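Endoglucanase E-5 (Thermobifida fusca, PDB 2CKS) hydrolyses internal beta-1,4-glucosidic linkages in cellulose, lichenin and cereal beta-D-glucans, here through the catalytic domain of a family 5 glycoside hydrolase. Local coordinates at residues 40-45 with 280-285; 88-93 with 127-132; 134-139 with 149-154; 192-195 with 200-203; 275-280 with 286-291. All coordinates share one frame; numbering follows the deposited sequence. Where two conformers were deposited one is given.

How the interactions relate
All five contacts belong to one (beta/alpha)8 barrel. Interactions 1 and 5 lie together at one flank, centres about 9 Å apart; they share Gly280, and their segments alternate along the chain. Interaction 2, at the end of helix 75-90, touches interaction 1 through a salt bridge between Asp45 and Arg92. On the other side of the chain's centre from interactions 1 and 5, interactions 3 and 4 are again about 9 Å apart, bridged by Lys149 and Glu153 of helix 145-162. Interactions 2, 3 and 4 follow in series inside the long loop closed by interaction 1, so the disulfide closes a chain loop that contains most of the barrel strands, while interaction 3 leads to the probable proton donor.

Interaction 1: 40-45 with 280-285; sequences DHCLTD and GTCASG. With ZN (zinc ion), chain D.
Cys282, joined to Cys42 by a disulfide, gives its backbone N-H to Asp269 OD2, and the same oxygen takes a weak second bond from Gly280 N. That carboxylate thus grips the start of the short helix 281-284, and Asp269 also touches the side chain of Cys42. The bridge itself is right-handed, with SG of Cys42 and SG of Cys282 2.0 Å apart and chi3 at 100°. Each SG lies beside its own backbone N (chi1 -76° in Cys42, -61° in Cys282), which lets the two cysteines meet with their CA atoms only 5.0 Å apart. His41 leans on the bridge obliquely: its CD2 is 4.0 Å from Cys282 CB, and its carbonyl O approaches the same carbon. Beyond the cysteines, Gly285 takes a positive phi and closes the helix in a Schellman motif, with its N 3.1 Å from Cys282 O. On the other segment, Thr44 is the N-cap of helix 45-54, and Asp45 beyond it binds a zinc ion through OD1 at 1.9 Å, with Asp49 as a second ligand. No hydrogen bond crosses between the two segments, so the buried covalent link carries the contact; joining residues 240 positions apart, it suits an enzyme made with a signal peptide and probably depends on oxidising surroundings.

Interaction 2: 88-93 with 127-132; sequences MATARG and ASKTNV. With NA (sodium ion), chain H.
Thr90 OG1 and Asn131 ND2 form the tight part of this contact. The amide N-H meets the hydroxyl oxygen at 3.0 Å and 171°, almost straight, and OG1 lies only 6° out of the Asn131 amide plane. Asn131 has its CG between the backbone N and the carbonyl carbon (chi1 65°), which swings the amide towards the end of helix 75-90. The same ND2 also bonds Leu94 O, while Thr90 OG1 is bonded to Ile86 O in its own helix, so both groups have a second polar partner and little freedom to turn. Gly93, with positive phi, ends that helix in a Schellman motif.

Lys129 makes the looser side. It crosses Thr90 with its aliphatic chain, CE reaching OG1 at 3.5 Å, then bends at its last torsion and carries NZ away to Asp87 and His126. Further out, its backbone O binds a sodium ion at 2.5 Å together with Ala127 O at 2.4 Å. Asp163, Asp165 and water complete the shell, although two of the modelled waters lie too close together to be certain; a zinc ion, a second deposited metal, shares Ala127 O, Asp163 and Asp165. On the far flank of the helix end, Arg92 NH1 bonds Met88 O at 3.0 Å, with Met88 CE over one guanidinium face. The contact therefore joins two consecutive helix-to-strand turns of the barrel through one well-directed amide-to-hydroxyl bond, while the cation, held by carbonyls and carboxylates, would tend to stiffen the second turn.

Interaction 3: 134-139 with 149-154; sequences YEIANE and KSYAEE
Tyr151 OH donates a short hydrogen bond of 2.6 Å to Ile136 O, just past the end of strand 132-135. The carbonyl is approached at a C=O...donor angle of 151°, with the hydroxyl tilted 28° from the carbonyl plane, while the acceptor lies at the ring edge near the plane of the phenol. Two apolar touches flank this bond. Ala137 CB meets Tyr151 CE2 obliquely at 3.7 Å, and Ile136 CD1 reaches the helix backbone at Ala152 CA, 3.8 Å away, with the methyl of Ala152 beside it.

One step out, one torsion explains the reach: Tyr151 carries its CG anti to the backbone N (chi1 164°), which extends the ring from helix 145-162 across to the chain just past the strand. Leu112 of helix 112-126 packs against Tyr151, and Val155 and Ile159, further along helix 145-162, pack on Ile136. On the helix itself, Lys149 NZ meets Glu153 OE1 on the syn side of the carboxylate, a salt bridge of 2.6 Å.

Further along the segment, Asn138 is bonded to Arg61 and Ile102, and Glu139, by similarity the proton donor, bonds His204 and binds a zinc ion together with Glu231, the likely nucleophile. The buried Ile136 carbonyl thus finds its donor in a helix side chain, tying the strand's exit to the helix that follows it in the beta-alpha-beta unit, three residues before the probable catalytic acid.

Interaction 4: 192-195 with 200-203; sequences NPVN and MYAF
This is a buried contact between loop and strand, in which Tyr201 of barrel strand 199-206 reaches outward to Pro193 and Val194 in the loop that leads into that same strand. Its polar core is one hydrogen bond: Val194 N donates to Tyr201 OH at 3.0 Å, with a bent N-H...O angle of 142°. The phenol oxygen is also fenced in by carbon, for Val194 CB stands 3.6 Å from OH and Pro193 CB 3.8 Å from the same atom. Lower on the ring, Val194 CG2 comes obliquely to CE2 of Tyr201 at 4.0 Å, and the two side chains slide past each other in opposite directions.

Tyr201 places its CG beside the backbone N, anti to the carbonyl carbon (chi1 -64°), and the chain then runs straight out from the strand to the loop. Phe225 packs edge-to-face with its ring, while the Tyr201 backbone bonds to Pro226 and Phe228, at the start of neighbouring strand 227-233. Val194 turns its other contacts to helix 145-162, against Ala152 and Ile156. The loop is fastened to that helix by polar bonds too: Pro193 O takes a bond from Lys149 NZ, and Asn195 N bonds Glu153 OE1. Val194 thus stands between the strand tyrosine and helix 145-162, in the layer of side chains outside the wall of the (beta/alpha)8 barrel, with the loop before the sixth strand drawn onto the outer face of that wall.

Interaction 5: 275-280 with 286-291; sequences AVFQPG and GPWSGS
Phe277 and Trp288 are the closest backbone pair of two irregular segments on either side of helix 281-284, their CA atoms 7.4 Å apart, with a cis peptide bond before Pro287 helping to turn the second segment. Their rings make a T-shaped stack: the six-membered ring of Trp288 turns its edge to the face of Phe277, with planes at 68° and centroids 5.3 Å apart. CE3 of Trp288 does the touching, 3.7 Å from Phe277 CZ, offset towards the rim of the ring. On the opposite face, Val276 CG2 sits over the centre of the Phe277 ring, so the phenyl is held between them. Trp288 O lies at the edge of that ring, 3.6 Å from CE1. Gly286 CA covers one face of the indole, and the polar ends bind elsewhere: Trp288 NE1 to Ser46 OG, and Trp288 O to Trp55 NE1. More loosely, Gln278 CG lies 4.1 Å from Ser291 O. No hydrogen bond crosses between the segments, so cohesion comes from aromatic and aliphatic contact, while the polar atoms of Trp288 tie the second segment to the region of helix 45-54.

Interaction 1: 40-45 with 280-285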
# COMPACT_ATOMS: atom_id res chain seq x y z
N ASP A 40 2.03 -7.21 14.87
CA ASP A 40 0.91 -6.52 15.47
C ASP A 40 1.36 -5.70 16.66
O ASP A 40 0.81 -4.63 16.92
CB ASP A 40 -0.11 -7.54 15.94
CG ASP A 40 -1.44 -6.94 16.17
OD1 ASP A 40 -2.08 -7.29 17.20
OD2 ASP A 40 -1.94 -6.10 15.39
N HIS A 41 2.36 -6.21 17.39
CA HIS A 41 2.89 -5.52 18.58
C HIS A 41 3.61 -4.19 18.27
O HIS A 41 3.89 -3.40 19.19
CB HIS A 41 3.77 -6.48 19.42
CG HIS A 41 4.98 -7.01 18.71
ND1 HIS A 41 4.90 -7.81 17.59
CD2 HIS A 41 6.30 -6.84 18.95
CE1 HIS A 41 6.12 -8.10 17.17
NE2 HIS A 41 6.99 -7.53 17.98
N CYS A 42 3.91 -3.94 16.99
CA CYS A 42 4.49 -2.67 16.55
C CYS A 42 3.46 -1.60 16.26
O CYS A 42 3.81 -0.48 15.91
CB CYS A 42 5.33 -2.88 15.28
SG CYS A 42 6.92 -3.65 15.61
N LEU A 43 2.18 -1.95 16.37
CA LEU A 43 1.09 -1.02 16.04
C LEU A 43 0.32 -0.70 17.31
O LEU A 43 -0.57 -1.42 17.72
CB LEU A 43 0.18 -1.63 14.98
CG LEU A 43 0.89 -2.22 13.76
CD1 LEU A 43 -0.11 -2.88 12.83
CD2 LEU A 43 1.66 -1.15 13.04
N THR A 44 0.73 0.38 17.95
CA THR A 44 0.17 0.79 19.23
C THR A 44 -0.26 2.23 19.16
O THR A 44 0.02 2.95 18.21
CB THR A 44 1.22 0.63 20.37
OG1 THR A 44 2.35 1.49 20.13
CG2 THR A 44 1.82 -0.77 20.40
N ASP A 45 -0.96 2.68 20.20
CA ASP A 45 -1.30 4.10 20.30
C ASP A 45 -0.03 4.93 20.13
O ASP A 45 -0.00 5.87 19.34
CB ASP A 45 -1.95 4.41 21.65
CG ASP A 45 -1.91 5.89 22.00
OD1 ASP A 45 -2.48 6.70 21.24
OD2 ASP A 45 -1.32 6.35 23.00
N GLY A 280 13.56 -4.96 18.77
CA GLY A 280 13.36 -4.63 20.17
C GLY A 280 12.67 -3.31 20.43
O GLY A 280 12.22 -3.06 21.54
N THR A 281 12.60 -2.45 19.41
CA THR A 281 12.01 -1.14 19.58
C THR A 281 10.55 -1.26 19.97
O THR A 281 10.08 -0.54 20.85
CB THR A 281 12.10 -0.35 18.27
OG1 THR A 281 13.47 -0.15 17.92
CG2 THR A 281 11.53 1.06 18.46
N CYS A 282 9.84 -2.16 19.31
CA CYS A 282 8.41 -2.28 19.55
C CYS A 282 8.13 -2.80 20.95
O CYS A 282 7.25 -2.28 21.65
CB CYS A 282 7.76 -3.15 18.48
SG CYS A 282 7.96 -2.41 16.84
N ALA A 283 8.90 -3.78 21.40
CA ALA A 283 8.75 -4.29 22.76
C ALA A 283 9.06 -3.22 23.80
O ALA A 283 8.43 -3.18 24.86
CB ALA A 283 9.63 -5.51 22.98
N SER A 284 10.00 -2.34 23.47
CA SER A 284 10.42 -1.27 24.36
C SER A 284 9.49 -0.07 24.35
O SER A 284 9.66 0.85 25.16
CB SER A 284 11.83 -0.82 24.00
OG SER A 284 12.75 -1.87 24.24
N GLY A 285 8.51 -0.06 23.45
CA GLY A 285 7.56 1.04 23.35
C GLY A 285 8.17 2.29 22.75
O GLY A 285 7.73 3.40 23.02
ZN ZN D . -2.45 8.57 21.40

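Interaction 2: 88-93 with 127-132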
# COMPACT_ATOMS: atom_id res chain seq x y z
N MET A 88 -8.39 3.49 14.34
CA MET A 88 -7.25 4.14 14.97
C MET A 88 -6.58 5.10 14.00
O MET A 88 -6.24 6.22 14.35
CB MET A 88 -6.24 3.11 15.47
CG MET A 88 -6.67 2.40 16.71
SD MET A 88 -5.45 1.22 17.28
CE MET A 88 -4.27 2.31 18.12
N ALA A 89 -6.39 4.65 12.76
CA ALA A 89 -5.77 5.50 11.75
C ALA A 89 -6.61 6.73 11.50
O ALA A 89 -6.10 7.84 11.40
CB ALA A 89 -5.57 4.74 10.49
N THR A 90 -7.92 6.54 11.41
CA THR A 90 -8.86 7.63 11.17
C THR A 90 -8.83 8.65 12.31
O THR A 90 -8.87 9.85 12.06
CB THR A 90 -10.27 7.05 10.98
OG1 THR A 90 -10.27 6.15 9.86
CG2 THR A 90 -11.26 8.14 10.59
N ALA A 91 -8.71 8.15 13.54
CA ALA A 91 -8.64 9.00 14.73
C ALA A 91 -7.27 9.68 14.90
O ALA A 91 -7.02 10.35 15.92
CB ALA A 91 -8.98 8.19 15.97
N ARG A 92 -6.37 9.46 13.94
CA ARG A 92 -5.09 10.16 13.88
C ARG A 92 -4.93 10.94 12.57
O ARG A 92 -3.85 11.47 12.27
CB ARG A 92 -3.94 9.16 14.09
CG ARG A 92 -3.94 8.59 15.50
CD ARG A 92 -3.27 7.26 15.66
NE ARG A 92 -3.22 6.87 17.07
CZ ARG A 92 -4.24 6.38 17.77
NH1 ARG A 92 -5.42 6.12 17.21
NH2 ARG A 92 -4.06 6.10 19.04
N GLY A 93 -6.02 11.05 11.82
CA GLY A 93 -6.06 11.89 10.64
C GLY A 93 -5.39 11.33 9.41
O GLY A 93 -5.03 12.09 8.50
N ALA A 127 -18.33 2.36 5.15
CA ALA A 127 -18.86 3.08 3.98
C ALA A 127 -18.95 4.60 4.18
O ALA A 127 -18.76 5.35 3.23
CB ALA A 127 -20.23 2.52 3.59
N SER A 128 -19.25 5.04 5.40
CA SER A 128 -19.39 6.48 5.67
C SER A 128 -18.05 7.22 5.72
O SER A 128 -18.02 8.45 5.59
CB SER A 128 -20.18 6.72 6.97
OG SER A 128 -19.43 6.32 8.11
N LYS A 129 -16.96 6.50 5.93
CA LYS A 129 -15.63 7.11 5.90
C LYS A 129 -15.27 7.53 4.48
O LYS A 129 -15.74 6.92 3.52
CB LYS A 129 -14.57 6.13 6.42
CG LYS A 129 -14.69 5.81 7.91
CD LYS A 129 -13.50 4.98 8.38
CE LYS A 129 -13.46 4.83 9.89
NZ LYS A 129 -14.61 4.05 10.42
N THR A 130 -14.45 8.56 4.36
CA THR A 130 -13.96 9.02 3.06
C THR A 130 -12.44 8.87 2.91
O THR A 130 -11.87 9.31 1.92
CB THR A 130 -14.34 10.50 2.85
OG1 THR A 130 -13.83 11.30 3.92
CG2 THR A 130 -15.85 10.68 2.93
N ASN A 131 -11.81 8.22 3.88
CA ASN A 131 -10.35 8.14 3.94
C ASN A 131 -9.80 6.74 3.77
O ASN A 131 -8.61 6.52 3.99
CB ASN A 131 -9.85 8.72 5.28
CG ASN A 131 -10.31 7.91 6.48
OD1 ASN A 131 -11.50 7.64 6.63
ND2 ASN A 131 -9.37 7.50 7.34
N VAL A 132 -10.65 5.80 3.38
CA VAL A 132 -10.27 4.40 3.25
C VAL A 132 -10.21 4.03 1.76
O VAL A 132 -11.14 4.31 1.00
CB VAL A 132 -11.29 3.50 3.97
CG1 VAL A 132 -10.87 2.04 3.89
CG2 VAL A 132 -11.43 3.92 5.44
NA NA H . -17.04 5.81 1.63
O HOH W 1 -18.43 7.75 1.35
O HOH W 2 -15.85 5.77 0.31
O HOH W 3 -14.98 6.90 0.21
O HOH W 4 -15.28 3.98 2.89

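Interaction 3: 134-139 with 149-154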
# COMPACT_ATOMS: atom_id res chain seq x y z
N TYR A 134 -9.11 0.64 -0.83
CA TYR A 134 -9.12 -0.82 -0.77
C TYR A 134 -8.13 -1.40 -1.76
O TYR A 134 -8.25 -1.16 -2.95
CB TYR A 134 -10.53 -1.33 -1.12
CG TYR A 134 -11.58 -0.86 -0.16
CD1 TYR A 134 -11.91 -1.60 0.94
CD2 TYR A 134 -12.23 0.35 -0.34
CE1 TYR A 134 -12.87 -1.18 1.83
CE2 TYR A 134 -13.19 0.78 0.55
CZ TYR A 134 -13.51 0.01 1.63
OH TYR A 134 -14.46 0.44 2.53
N GLU A 135 -7.16 -2.16 -1.26
CA GLU A 135 -6.15 -2.79 -2.10
C GLU A 135 -6.48 -4.28 -2.17
O GLU A 135 -6.25 -5.01 -1.22
CB GLU A 135 -4.75 -2.56 -1.53
CG GLU A 135 -3.63 -3.19 -2.36
CD GLU A 135 -2.24 -2.80 -1.88
OE1 GLU A 135 -1.27 -3.15 -2.58
OE2 GLU A 135 -2.12 -2.15 -0.81
N ILE A 136 -7.02 -4.73 -3.30
CA ILE A 136 -7.70 -6.03 -3.36
C ILE A 136 -6.81 -7.25 -3.65
O ILE A 136 -7.26 -8.38 -3.51
CB ILE A 136 -8.87 -5.98 -4.36
CG1 ILE A 136 -8.38 -5.62 -5.76
CG2 ILE A 136 -9.94 -5.01 -3.86
CD1 ILE A 136 -9.41 -5.85 -6.84
N ALA A 137 -5.54 -7.02 -4.00
CA ALA A 137 -4.60 -8.11 -4.27
C ALA A 137 -3.17 -7.59 -4.32
O ALA A 137 -2.67 -7.22 -5.38
CB ALA A 137 -4.95 -8.81 -5.59
N ASN A 138 -2.52 -7.55 -3.16
CA ASN A 138 -1.15 -7.03 -2.99
C ASN A 138 -0.19 -7.31 -4.16
O ASN A 138 0.21 -6.38 -4.87
CB ASN A 138 -0.59 -7.58 -1.68
CG ASN A 138 0.91 -7.43 -1.56
OD1 ASN A 138 1.45 -6.33 -1.72
ND2 ASN A 138 1.60 -8.54 -1.30
N GLU A 139 0.19 -8.58 -4.33
CA GLU A 139 1.23 -8.97 -5.29
C GLU A 139 0.86 -10.22 -6.09
O GLU A 139 1.37 -11.31 -5.82
CB GLU A 139 2.59 -9.14 -4.59
CG GLU A 139 3.27 -7.81 -4.29
CD GLU A 139 4.73 -7.93 -3.91
OE1 GLU A 139 5.21 -9.07 -3.69
OE2 GLU A 139 5.42 -6.87 -3.82
N LYS A 149 -7.35 -8.96 -14.13
CA LYS A 149 -8.48 -8.12 -14.50
C LYS A 149 -9.82 -8.80 -14.17
O LYS A 149 -10.71 -8.19 -13.61
CB LYS A 149 -8.40 -7.78 -16.01
CG LYS A 149 -9.60 -7.02 -16.55
CD LYS A 149 -9.51 -6.81 -18.05
CE LYS A 149 -10.87 -6.89 -18.73
NZ LYS A 149 -11.63 -5.64 -18.52
N SER A 150 -9.96 -10.08 -14.50
CA SER A 150 -11.21 -10.79 -14.21
C SER A 150 -11.41 -10.97 -12.70
O SER A 150 -12.53 -10.92 -12.23
CB SER A 150 -11.28 -12.13 -14.96
OG SER A 150 -10.21 -12.99 -14.61
N TYR A 151 -10.32 -11.15 -11.95
CA TYR A 151 -10.40 -11.22 -10.50
C TYR A 151 -10.92 -9.89 -9.96
O TYR A 151 -11.82 -9.86 -9.13
CB TYR A 151 -9.03 -11.52 -9.88
CG TYR A 151 -8.96 -11.23 -8.39
CD1 TYR A 151 -9.45 -12.13 -7.45
CD2 TYR A 151 -8.42 -10.04 -7.92
CE1 TYR A 151 -9.40 -11.86 -6.08
CE2 TYR A 151 -8.38 -9.75 -6.57
CZ TYR A 151 -8.86 -10.66 -5.66
OH TYR A 151 -8.78 -10.34 -4.31
N ALA A 152 -10.35 -8.79 -10.46
CA ALA A 152 -10.71 -7.45 -10.00
C ALA A 152 -12.19 -7.21 -10.27
O ALA A 152 -12.90 -6.66 -9.44
CB ALA A 152 -9.85 -6.39 -10.71
N GLU A 153 -12.67 -7.68 -11.41
CA GLU A 153 -14.05 -7.46 -11.81
C GLU A 153 -15.04 -8.33 -11.02
O GLU A 153 -16.24 -8.05 -11.01
CB GLU A 153 -14.16 -7.62 -13.33
CG GLU A 153 -13.45 -6.47 -14.04
CD GLU A 153 -13.30 -6.61 -15.54
OE1 GLU A 153 -12.82 -5.63 -16.16
OE2 GLU A 153 -13.66 -7.67 -16.12
N GLU A 154 -14.54 -9.35 -10.33
CA GLU A 154 -15.33 -10.15 -9.38
C GLU A 154 -15.42 -9.48 -7.99
O GLU A 154 -16.45 -9.56 -7.34
CB GLU A 154 -14.75 -11.57 -9.25
CG GLU A 154 -14.86 -12.40 -10.52
CD GLU A 154 -14.13 -13.74 -10.47
OE1 GLU A 154 -12.90 -13.78 -10.57
OE2 GLU A 154 -14.81 -14.75 -10.32

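Interaction 4: 192-195 with 200-203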
# COMPACT_ATOMS: atom_id res chain seq x y z
N ASN A 192 -6.06 -3.22 -21.96
CA ASN A 192 -7.14 -4.04 -21.42
C ASN A 192 -7.41 -3.66 -19.96
O ASN A 192 -7.16 -4.44 -19.06
CB ASN A 192 -6.75 -5.52 -21.54
CG ASN A 192 -7.89 -6.47 -21.23
OD1 ASN A 192 -9.06 -6.07 -21.25
ND2 ASN A 192 -7.56 -7.73 -20.97
N PRO A 193 -7.89 -2.44 -19.72
CA PRO A 193 -7.99 -1.94 -18.35
C PRO A 193 -9.15 -2.57 -17.59
O PRO A 193 -10.09 -3.10 -18.19
CB PRO A 193 -8.21 -0.44 -18.55
CG PRO A 193 -8.90 -0.35 -19.86
CD PRO A 193 -8.35 -1.45 -20.71
N VAL A 194 -9.05 -2.54 -16.26
CA VAL A 194 -10.18 -2.94 -15.42
C VAL A 194 -11.36 -2.04 -15.79
O VAL A 194 -11.20 -0.82 -15.90
CB VAL A 194 -9.81 -2.83 -13.93
CG1 VAL A 194 -11.04 -3.02 -13.05
CG2 VAL A 194 -8.74 -3.84 -13.58
N ASN A 195 -12.53 -2.65 -16.00
CA ASN A 195 -13.75 -1.96 -16.45
C ASN A 195 -14.47 -1.36 -15.24
O ASN A 195 -15.58 -1.76 -14.88
CB ASN A 195 -14.66 -2.93 -17.23
CG ASN A 195 -15.82 -2.23 -17.93
OD1 ASN A 195 -15.63 -1.34 -18.77
ND2 ASN A 195 -17.04 -2.65 -17.61
N MET A 200 -7.01 2.66 -9.17
CA MET A 200 -5.57 2.87 -9.34
C MET A 200 -4.91 1.51 -9.47
O MET A 200 -5.50 0.49 -9.10
CB MET A 200 -5.01 3.60 -8.13
CG MET A 200 -5.78 4.84 -7.75
SD MET A 200 -4.97 5.73 -6.42
CE MET A 200 -3.66 6.51 -7.28
N TYR A 201 -3.70 1.51 -10.00
CA TYR A 201 -2.95 0.28 -10.21
C TYR A 201 -1.69 0.34 -9.38
O TYR A 201 -1.04 1.38 -9.29
CB TYR A 201 -2.62 0.11 -11.69
CG TYR A 201 -3.86 -0.06 -12.54
CD1 TYR A 201 -4.49 1.05 -13.09
CD2 TYR A 201 -4.40 -1.31 -12.78
CE1 TYR A 201 -5.62 0.89 -13.87
CE2 TYR A 201 -5.53 -1.47 -13.56
CZ TYR A 201 -6.13 -0.37 -14.10
OH TYR A 201 -7.26 -0.54 -14.88
N ALA A 202 -1.35 -0.78 -8.76
CA ALA A 202 -0.20 -0.83 -7.87
C ALA A 202 1.12 -1.07 -8.59
O ALA A 202 1.19 -1.85 -9.55
CB ALA A 202 -0.41 -1.88 -6.82
N PHE A 203 2.17 -0.42 -8.10
CA PHE A 203 3.54 -0.70 -8.50
C PHE A 203 4.41 -0.83 -7.27
O PHE A 203 4.31 -0.04 -6.33
CB PHE A 203 4.07 0.41 -9.40
CG PHE A 203 5.48 0.18 -9.88
CD1 PHE A 203 5.78 -0.88 -10.73
CD2 PHE A 203 6.50 1.03 -9.50
CE1 PHE A 203 7.07 -1.08 -11.18
CE2 PHE A 203 7.80 0.83 -9.95
CZ PHE A 203 8.08 -0.22 -10.80

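Interaction 5: 275-280 with 286-291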
# COMPACT_ATOMS: atom_id res chain seq x y z
N ALA A 275 12.80 -2.69 7.39
CA ALA A 275 11.97 -2.38 8.54
C ALA A 275 12.61 -1.20 9.24
O ALA A 275 13.78 -1.24 9.58
CB ALA A 275 11.86 -3.57 9.48
N VAL A 276 11.83 -0.15 9.44
CA VAL A 276 12.41 1.11 9.87
C VAL A 276 12.99 1.14 11.28
O VAL A 276 13.82 1.98 11.56
CB VAL A 276 11.39 2.28 9.73
CG1 VAL A 276 11.02 2.50 8.28
CG2 VAL A 276 10.17 2.05 10.62
N PHE A 277 12.53 0.26 12.17
CA PHE A 277 12.99 0.25 13.56
C PHE A 277 13.95 -0.90 13.85
O PHE A 277 13.88 -1.97 13.24
CB PHE A 277 11.81 0.15 14.52
CG PHE A 277 10.83 1.27 14.38
CD1 PHE A 277 11.22 2.59 14.54
CD2 PHE A 277 9.51 1.01 14.04
CE1 PHE A 277 10.31 3.63 14.40
CE2 PHE A 277 8.59 2.05 13.89
CZ PHE A 277 9.00 3.36 14.07
N GLN A 278 14.83 -0.68 14.81
CA GLN A 278 15.78 -1.70 15.22
C GLN A 278 15.03 -2.75 16.02
O GLN A 278 14.18 -2.41 16.83
CB GLN A 278 16.87 -1.10 16.10
CG GLN A 278 17.74 -0.06 15.41
CD GLN A 278 18.72 -0.62 14.40
OE1 GLN A 278 19.60 0.10 13.90
NE2 GLN A 278 18.59 -1.89 14.09
N PRO A 279 15.35 -4.02 15.83
CA PRO A 279 14.73 -5.07 16.65
C PRO A 279 14.71 -4.74 18.15
O PRO A 279 15.71 -4.29 18.71
CB PRO A 279 15.62 -6.28 16.37
CG PRO A 279 16.03 -6.08 14.96
CD PRO A 279 16.25 -4.59 14.82
N GLY A 280 13.56 -4.96 18.77
CA GLY A 280 13.36 -4.63 20.17
C GLY A 280 12.67 -3.31 20.43
O GLY A 280 12.22 -3.06 21.54
N GLY A 286 9.20 2.11 21.92
CA GLY A 286 9.86 3.23 21.28
C GLY A 286 11.29 3.42 21.77
O GLY A 286 11.86 2.49 22.35
N PRO A 287 11.88 4.58 21.54
CA PRO A 287 11.25 5.69 20.80
C PRO A 287 11.10 5.37 19.32
O PRO A 287 11.70 4.43 18.81
CB PRO A 287 12.24 6.85 21.00
CG PRO A 287 13.54 6.22 21.29
CD PRO A 287 13.24 4.92 21.99
N TRP A 288 10.28 6.16 18.63
CA TRP A 288 9.96 5.91 17.23
C TRP A 288 10.71 6.86 16.32
O TRP A 288 10.29 7.15 15.21
CB TRP A 288 8.45 6.04 17.02
CG TRP A 288 7.67 5.34 18.08
CD1 TRP A 288 6.95 5.91 19.09
CD2 TRP A 288 7.55 3.92 18.27
NE1 TRP A 288 6.38 4.95 19.88
CE2 TRP A 288 6.73 3.71 19.40
CE3 TRP A 288 8.04 2.80 17.59
CZ2 TRP A 288 6.40 2.44 19.86
CZ3 TRP A 288 7.70 1.54 18.05
CH2 TRP A 288 6.90 1.37 19.18
N SER A 289 11.88 7.28 16.79
CA SER A 289 12.76 8.17 16.06
C SER A 289 14.17 8.02 16.61
O SER A 289 14.42 7.23 17.53
CB SER A 289 12.29 9.60 16.26
OG SER A 289 12.39 9.93 17.64
N GLY A 290 15.11 8.77 16.04
CA GLY A 290 16.45 8.84 16.58
C GLY A 290 17.20 7.52 16.49
O GLY A 290 17.26 6.90 15.43
N SER A 291 17.78 7.11 17.61
CA SER A 291 18.64 5.93 17.67
C SER A 291 17.93 4.59 17.41
O SER A 291 18.59 3.57 17.22
CB SER A 291 19.35 5.87 19.03
OG SER A 291 18.42 5.72 20.09